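Side-chain contacts in DNA polymerase III subunit beta (Caulobacter crescentus, PDB 5WCE), which probably tethers DNA polymerases and other proteins to DNA as a ring-shaped head-to-tail dimer, making replication processive: residues A78-L81 and Y82-R86; L143-L146 and I147-R151; P209-T212 and I213-R217. All coordinates share one frame; numbering follows the deposited sequence. Where two conformers were deposited one is given.

Contact 1 (A78-L81 and Y82-R86); sequences AHTL and YEIVR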
loop_
_atom_site.group_PDB
_atom_site.type_symbol
_atom_site.label_atom_id
_atom_site.label_comp_id
_atom_site.label_asym_id
_atom_site.label_seq_id
_atom_site.Cartn_x
_atom_site.Cartn_y
_atom_site.Cartn_z
ATOM N N ALA A 78 -15.712 17.878 -2.134
ATOM C CA ALA A 78 -15.136 17.546 -0.840
ATOM C C ALA A 78 -13.645 17.195 -0.881
ATOM O O ALA A 78 -12.840 17.827 -0.194
ATOM C CB ALA A 78 -15.905 16.416 -0.214
ATOM N N HIS A 79 -13.289 16.191 -1.667
ATOM C CA HIS A 79 -11.878 15.761 -1.765
ATOM C C HIS A 79 -11.008 16.903 -2.323
ATOM O O HIS A 79 -9.903 17.152 -1.835
ATOM C CB HIS A 79 -11.726 14.486 -2.631
ATOM C CG HIS A 79 -12.425 13.252 -2.087
ATOM N ND1 HIS A 79 -12.322 12.825 -0.777
ATOM C CD2 HIS A 79 -13.179 12.305 -2.716
ATOM C CE1 HIS A 79 -13.028 11.717 -0.604
ATOM N NE2 HIS A 79 -13.555 11.374 -1.766
ATOM N N THR A 80 -11.507 17.604 -3.318
ATOM C CA THR A 80 -10.751 18.712 -3.901
ATOM C C THR A 80 -10.503 19.839 -2.891
ATOM O O THR A 80 -9.359 20.358 -2.759
ATOM C CB THR A 80 -11.465 19.257 -5.137
ATOM O OG1 THR A 80 -11.544 18.202 -6.114
ATOM C CG2 THR A 80 -10.759 20.483 -5.719
ATOM N N LEU A 81 -11.549 20.227 -2.175
ATOM C CA LEU A 81 -11.358 21.179 -1.109
ATOM C C LEU A 81 -10.345 20.707 -0.070
ATOM O O LEU A 81 -9.442 21.470 0.290
ATOM C CB LEU A 81 -12.673 21.521 -0.425
ATOM C CG LEU A 81 -12.651 22.700 0.543
ATOM C CD1 LEU A 81 -12.044 23.945 -0.033
ATOM C CD2 LEU A 81 -14.055 23.042 1.019
ATOM N N TYR A 82 -10.463 19.450 0.355
ATOM C CA TYR A 82 -9.531 18.856 1.335
ATOM C C TYR A 82 -8.070 18.917 0.812
ATOM O O TYR A 82 -7.179 19.394 1.492
ATOM C CB TYR A 82 -9.951 17.408 1.678
ATOM C CG TYR A 82 -8.935 16.684 2.535
ATOM C CD1 TYR A 82 -8.843 16.952 3.903
ATOM C CD2 TYR A 82 -8.038 15.763 1.967
ATOM C CE1 TYR A 82 -7.898 16.326 4.691
ATOM C CE2 TYR A 82 -7.061 15.154 2.734
ATOM C CZ TYR A 82 -6.993 15.424 4.093
ATOM O OH TYR A 82 -6.023 14.784 4.857
ATOM N N GLU A 83 -7.860 18.494 -0.425
ATOM C CA GLU A 83 -6.532 18.489 -1.019
ATOM C C GLU A 83 -5.931 19.868 -1.172
ATOM O O GLU A 83 -4.765 20.055 -0.875
ATOM C CB GLU A 83 -6.552 17.733 -2.346
ATOM C CG GLU A 83 -6.688 16.215 -2.081
ATOM C CD GLU A 83 -5.411 15.682 -1.425
ATOM O OE1 GLU A 83 -4.318 15.946 -1.958
ATOM O OE2 GLU A 83 -5.435 15.154 -0.335
ATOM N N ILE A 84 -6.736 20.844 -1.583
ATOM C CA ILE A 84 -6.249 22.221 -1.678
ATOM C C ILE A 84 -5.738 22.680 -0.301
ATOM O O ILE A 84 -4.638 23.202 -0.155
ATOM C CB ILE A 84 -7.356 23.180 -2.177
ATOM C CG1 ILE A 84 -7.645 22.970 -3.684
ATOM C CG2 ILE A 84 -6.983 24.662 -1.946
ATOM C CD1 ILE A 84 -8.940 23.613 -4.136
ATOM N N VAL A 85 -6.566 22.495 0.702
ATOM C CA VAL A 85 -6.230 23.032 2.015
ATOM C C VAL A 85 -4.992 22.331 2.600
ATOM O O VAL A 85 -4.127 22.983 3.163
ATOM C CB VAL A 85 -7.441 22.997 2.997
ATOM C CG1 VAL A 85 -7.015 23.475 4.375
ATOM C CG2 VAL A 85 -8.591 23.842 2.425
ATOM N N ARG A 86 -4.927 21.035 2.419
ATOM C CA ARG A 86 -3.776 20.245 2.821
ATOM C C ARG A 86 -2.466 20.808 2.246
ATOM O O ARG A 86 -1.457 20.830 2.913
ATOM C CB ARG A 86 -3.959 18.790 2.379
ATOM C CG ARG A 86 -3.079 17.805 3.140
ATOM C CD ARG A 86 -3.223 16.375 2.653
ATOM N NE ARG A 86 -2.953 16.261 1.218
ATOM C CZ ARG A 86 -1.762 16.400 0.616
ATOM N NH1 ARG A 86 -0.641 16.713 1.291
ATOM N NH2 ARG A 86 -1.672 16.266 -0.703
#

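Contact 2 (L143-L146 and I147-R151); sequences LIRL and IDKTR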
loop_
_atom_site.group_PDB
_atom_site.type_symbol
_atom_site.label_atom_id
_atom_site.label_comp_id
_atom_site.label_asym_id
_atom_site.label_seq_id
_atom_site.Cartn_x
_atom_site.Cartn_y
_atom_site.Cartn_z
ATOM N N LEU A 143 -15.690 1.435 23.821
ATOM C CA LEU A 143 -16.332 1.321 22.523
ATOM C C LEU A 143 -15.354 0.823 21.472
ATOM O O LEU A 143 -15.697 -0.017 20.602
ATOM C CB LEU A 143 -16.992 2.658 22.145
ATOM C CG LEU A 143 -17.973 2.679 20.998
ATOM C CD1 LEU A 143 -19.041 1.627 21.244
ATOM C CD2 LEU A 143 -18.588 4.104 20.922
ATOM N N ILE A 144 -14.116 1.316 21.572
ATOM C CA ILE A 144 -13.053 0.906 20.667
ATOM C C ILE A 144 -12.848 -0.625 20.808
ATOM O O ILE A 144 -12.746 -1.291 19.813
ATOM C CB ILE A 144 -11.730 1.691 20.877
ATOM C CG1 ILE A 144 -11.837 3.082 20.232
ATOM C CG2 ILE A 144 -10.522 0.933 20.261
ATOM C CD1 ILE A 144 -10.653 4.010 20.566
ATOM N N ARG A 145 -12.831 -1.119 22.026
ATOM C CA ARG A 145 -12.654 -2.563 22.277
ATOM C C ARG A 145 -13.834 -3.342 21.653
ATOM O O ARG A 145 -13.612 -4.321 20.953
ATOM C CB ARG A 145 -12.503 -2.858 23.752
ATOM C CG ARG A 145 -12.480 -4.338 24.114
ATOM C CD ARG A 145 -12.363 -4.572 25.602
ATOM N NE ARG A 145 -12.760 -5.952 25.957
ATOM C CZ ARG A 145 -14.020 -6.358 26.108
ATOM N NH1 ARG A 145 -15.066 -5.532 25.887
ATOM N NH2 ARG A 145 -14.279 -7.630 26.417
ATOM N N LEU A 146 -15.067 -2.889 21.867
ATOM C CA LEU A 146 -16.215 -3.567 21.263
ATOM C C LEU A 146 -16.078 -3.749 19.787
ATOM O O LEU A 146 -16.386 -4.841 19.248
ATOM C CB LEU A 146 -17.557 -2.890 21.613
ATOM C CG LEU A 146 -18.062 -2.887 23.053
ATOM C CD1 LEU A 146 -19.451 -2.263 23.119
ATOM C CD2 LEU A 146 -18.078 -4.269 23.714
ATOM N N ILE A 147 -15.620 -2.689 19.106
ATOM C CA ILE A 147 -15.456 -2.720 17.690
ATOM C C ILE A 147 -14.236 -3.561 17.258
ATOM O O ILE A 147 -14.351 -4.464 16.399
ATOM C CB ILE A 147 -15.394 -1.278 17.083
ATOM C CG1 ILE A 147 -16.752 -0.606 17.240
ATOM C CG2 ILE A 147 -14.992 -1.315 15.630
ATOM C CD1 ILE A 147 -16.713 0.916 17.034
ATOM N N ASP A 148 -13.080 -3.267 17.841
ATOM C CA ASP A 148 -11.848 -3.953 17.402
ATOM C C ASP A 148 -11.868 -5.485 17.652
ATOM O O ASP A 148 -11.310 -6.245 16.860
ATOM C CB ASP A 148 -10.608 -3.334 18.021
ATOM C CG ASP A 148 -10.258 -1.933 17.426
ATOM O OD1 ASP A 148 -10.962 -1.480 16.493
ATOM O OD2 ASP A 148 -9.314 -1.299 17.969
ATOM N N LYS A 149 -12.524 -5.912 18.709
ATOM C CA LYS A 149 -12.721 -7.345 18.995
ATOM C C LYS A 149 -13.640 -8.082 18.035
ATOM O O LYS A 149 -13.620 -9.306 18.007
ATOM C CB LYS A 149 -13.215 -7.546 20.418
ATOM C CG LYS A 149 -12.280 -7.068 21.519
ATOM C CD LYS A 149 -11.136 -8.042 21.758
ATOM C CE LYS A 149 -10.381 -7.656 23.004
ATOM N NZ LYS A 149 -9.102 -8.408 23.065
ATOM N N THR A 150 -14.479 -7.377 17.262
ATOM C CA THR A 150 -15.523 -8.033 16.458
ATOM C C THR A 150 -15.578 -7.685 14.972
ATOM O O THR A 150 -16.109 -8.449 14.197
ATOM C CB THR A 150 -16.914 -7.711 17.024
ATOM O OG1 THR A 150 -17.116 -6.283 17.000
ATOM C CG2 THR A 150 -17.030 -8.233 18.446
ATOM N N ARG A 151 -15.047 -6.541 14.548
ATOM C CA ARG A 151 -15.465 -6.025 13.228
ATOM C C ARG A 151 -14.893 -6.843 12.061
ATOM O O ARG A 151 -15.486 -6.905 11.004
ATOM C CB ARG A 151 -15.107 -4.551 13.084
ATOM C CG ARG A 151 -13.691 -4.278 12.794
ATOM C CD ARG A 151 -13.320 -2.816 12.734
ATOM N NE ARG A 151 -13.524 -2.244 11.441
ATOM C CZ ARG A 151 -12.812 -1.225 10.929
ATOM N NH1 ARG A 151 -11.818 -0.633 11.609
ATOM N NH2 ARG A 151 -13.103 -0.816 9.718
#

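Contact 3 (P209-T212 and I213-R217); sequences PRKT and IAEAR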
loop_
_atom_site.group_PDB
_atom_site.type_symbol
_atom_site.label_atom_id
_atom_site.label_comp_id
_atom_site.label_asym_id
_atom_site.label_seq_id
_atom_site.Cartn_x
_atom_site.Cartn_y
_atom_site.Cartn_z
ATOM N N PRO A 209 -24.406 -0.549 10.096
ATOM C CA PRO A 209 -23.703 -0.916 8.850
ATOM C C PRO A 209 -22.180 -0.948 8.955
ATOM O O PRO A 209 -21.567 -0.156 9.687
ATOM C CB PRO A 209 -24.155 0.176 7.850
ATOM C CG PRO A 209 -25.491 0.584 8.355
ATOM C CD PRO A 209 -25.365 0.552 9.874
ATOM N N ARG A 210 -21.583 -1.867 8.195
ATOM C CA ARG A 210 -20.144 -2.032 8.174
ATOM C C ARG A 210 -19.414 -0.730 7.980
ATOM O O ARG A 210 -18.493 -0.417 8.737
ATOM C CB ARG A 210 -19.736 -3.075 7.107
ATOM C CG ARG A 210 -18.241 -3.331 7.012
ATOM C CD ARG A 210 -17.883 -4.231 5.831
ATOM N NE ARG A 210 -18.308 -3.649 4.544
ATOM C CZ ARG A 210 -19.368 -3.999 3.795
ATOM N NH1 ARG A 210 -20.196 -5.009 4.099
ATOM N NH2 ARG A 210 -19.596 -3.306 2.654
ATOM N N LYS A 211 -19.803 0.038 6.969
ATOM C CA LYS A 211 -19.113 1.294 6.701
ATOM C C LYS A 211 -19.277 2.279 7.856
ATOM O O LYS A 211 -18.370 3.043 8.183
ATOM C CB LYS A 211 -19.553 1.891 5.354
ATOM C CG LYS A 211 -18.866 3.236 5.066
ATOM C CD LYS A 211 -19.245 3.839 3.717
ATOM C CE LYS A 211 -18.690 5.247 3.564
ATOM N NZ LYS A 211 -19.191 5.840 2.280
ATOM N N THR A 212 -20.457 2.296 8.470
ATOM C CA THR A 212 -20.699 3.172 9.620
ATOM C C THR A 212 -19.788 2.884 10.800
ATOM O O THR A 212 -19.265 3.785 11.431
ATOM C CB THR A 212 -22.187 3.050 10.075
ATOM O OG1 THR A 212 -23.057 3.393 8.947
ATOM C CG2 THR A 212 -22.449 3.948 11.305
ATOM N N ILE A 213 -19.608 1.593 11.086
ATOM C CA ILE A 213 -18.650 1.154 12.118
ATOM C C ILE A 213 -17.243 1.648 11.772
ATOM O O ILE A 213 -16.551 2.135 12.635
ATOM C CB ILE A 213 -18.722 -0.380 12.309
ATOM C CG1 ILE A 213 -20.040 -0.750 12.982
ATOM C CG2 ILE A 213 -17.490 -0.907 13.050
ATOM C CD1 ILE A 213 -20.227 -0.202 14.386
ATOM N N ALA A 214 -16.854 1.545 10.515
ATOM C CA ALA A 214 -15.526 1.905 10.091
ATOM C C ALA A 214 -15.293 3.403 10.302
ATOM O O ALA A 214 -14.281 3.811 10.875
ATOM C CB ALA A 214 -15.302 1.526 8.644
ATOM N N GLU A 215 -16.275 4.205 9.891
ATOM C CA GLU A 215 -16.176 5.643 9.996
ATOM C C GLU A 215 -16.255 6.077 11.444
ATOM O O GLU A 215 -15.484 6.952 11.861
ATOM C CB GLU A 215 -17.249 6.329 9.130
ATOM C CG GLU A 215 -17.040 6.120 7.634
ATOM C CD GLU A 215 -15.666 6.593 7.200
ATOM O OE1 GLU A 215 -15.364 7.733 7.548
ATOM O OE2 GLU A 215 -14.873 5.807 6.610
ATOM N N ALA A 216 -17.156 5.468 12.234
ATOM C CA ALA A 216 -17.174 5.735 13.679
ATOM C C ALA A 216 -15.861 5.405 14.381
ATOM O O ALA A 216 -15.365 6.173 15.229
ATOM C CB ALA A 216 -18.357 5.003 14.387
ATOM N N ARG A 217 -15.300 4.257 14.022
ATOM C CA ARG A 217 -14.058 3.822 14.612
ATOM C C ARG A 217 -12.926 4.806 14.261
ATOM O O ARG A 217 -12.112 5.114 15.116
ATOM C CB ARG A 217 -13.719 2.397 14.099
ATOM C CG ARG A 217 -12.395 1.827 14.639
ATOM C CD ARG A 217 -12.374 1.755 16.157
ATOM N NE ARG A 217 -11.082 1.275 16.579
ATOM C CZ ARG A 217 -10.005 2.016 16.810
ATOM N NH1 ARG A 217 -10.045 3.320 16.648
ATOM N NH2 ARG A 217 -8.872 1.444 17.227
#

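Contact 1 (A78-L81 and Y82-R86)
T80 and I84 meet one helical turn apart on helix 78-87 of the N-terminal domain, the methyl CG2 of T80 lying 4.0 Å from I84 CD1 as the two side chains cross at a slant. I84 sets CG1 beside its own backbone N (chi1 -73°), which carries that branch back over the preceding turn until CG1 is 3.3 Å from T80 O. Next round the helix, L81 CD1 and V85 CG2 form a looser apolar pair at 4.2 Å. V85 CG2 also sits 3.3 Å from L81 O, which already accepts the V85 N-H. This is the packed side: L81 and V85 rest on L21 of helix 14-25, with L17 also under V85, while T80 and I84 reach L116 of strand 112-116.

The open side belongs to the exposed R86. E83 bends at CG (chi2 -68°), and R86 grips its carboxylate side-on, NH2 to OE1 at 2.9 Å and NE to OE2 at 3.1 Å. Both oxygens lie close to the guanidinium plane and are met on their syn sides, although NE stands 32° out of the carboxylate plane. T285 of the second subunit lies against both the polar E83 and the buried I84. The chemistry implies an amphipathic helix: L81, I84 and V85 are buried, with the T80 methyl at their border, and a two-bond i to i+3 ion pair between E83 and R86 probably limits the rotation of both groups.

Contact 2 (L143-L146 and I147-R151)
The guanidinium of R145 is approached at a slant by K149 CE, which comes within 4.2 Å of R145 NE; its NH2 makes a salt bridge to D367 and its NH1 a hydrogen bond to E193 O. The D148 side chain lies alongside that of I144, whose CG2 is 3.4 Å from OD2, while the carboxylate's OD1 is in a salt bridge with R217 NE. The CG atoms of R145 and K149 touch at 3.8 Å where the two chains cross, and K149 CG sits 3.1 Å from R145 O. These side chains lie around the C-terminal end of helix 140-148 in the central domain, lodged between helix 210-220 and strand 188-195. T150 N makes an i to i+3 bond to I147 O, while R151 N keeps the i to i+4 bond to that oxygen; T150 OG1 donates to L146 O at 2.8 Å, in the carbonyl plane. With chi1 at 60°, that hydroxyl stands between the backbone N and the carbonyl carbon and points back at the helix. A valine here would probably leave the L146 carbonyl without this donor and the turn less firmly held. T150 also rests on A190 and A192.

Contact 3 (P209-T212 and I213-R217)
P209 and I213 make the first backbone bond of helix 210-220, P209 O accepting the I213 N-H at 3.0 Å. This central-domain helix directly follows strand 206-209, with P209 at the N-cap, and packs on strands 58-65 and 243-248, adjacent strands of the eight-stranded sheet that joins the N-terminal and central domains. I213 CG1 passes 3.7 Å from the same oxygen, while the proline ring lies against S247 of strand 243-248.

R210 O accepts the A214 N-H at 3.1 Å, and NH1 of R210 donates to the carbonyls of S155 and E157. K211 comes next, stretched to full length with every side-chain torsion near 180°. That shape takes NZ to D55 and E29, both salt-bridge partners, and leaves it 6.1 Å from E215 OE2. The nearest approach of the K211 and E215 side chains is CG to CG at 4.3 Å. E215 is bent at CG instead, and its OE2 pairs with R218, so each charge finds its mate outside the i to i+4 pair.

T212 closes the segment. Its OG1 is hydrogen-bonded to S247 OG, while L245 borders it and also E215 and A216. T212 O takes the A216 N-H at 2.8 Å, and the A216 methyl CB lies 3.3 Å from that same oxygen.

The three contacts follow one another along the chain, each on its own helix: 78-87, 140-148 and 210-220. Contact 1 lies in the N-terminal domain, about 31 Å from contact 2 and 23 Å from contact 3, centre to centre, and touches neither. Contacts 2 and 3 share the central domain, their centres about 11 Å apart, and join through I147 against I213 and R151 NH2 against A214 CB. Strands 72-77 and 136-139, leading into contacts 1 and 2, edge one eight-stranded sheet spanning the N-terminal and central domains; 206-209, leading into contact 3, edges a second, passing from the central into the C-terminal domain. This is consistent with domains joined edge to edge in a ring around DNA.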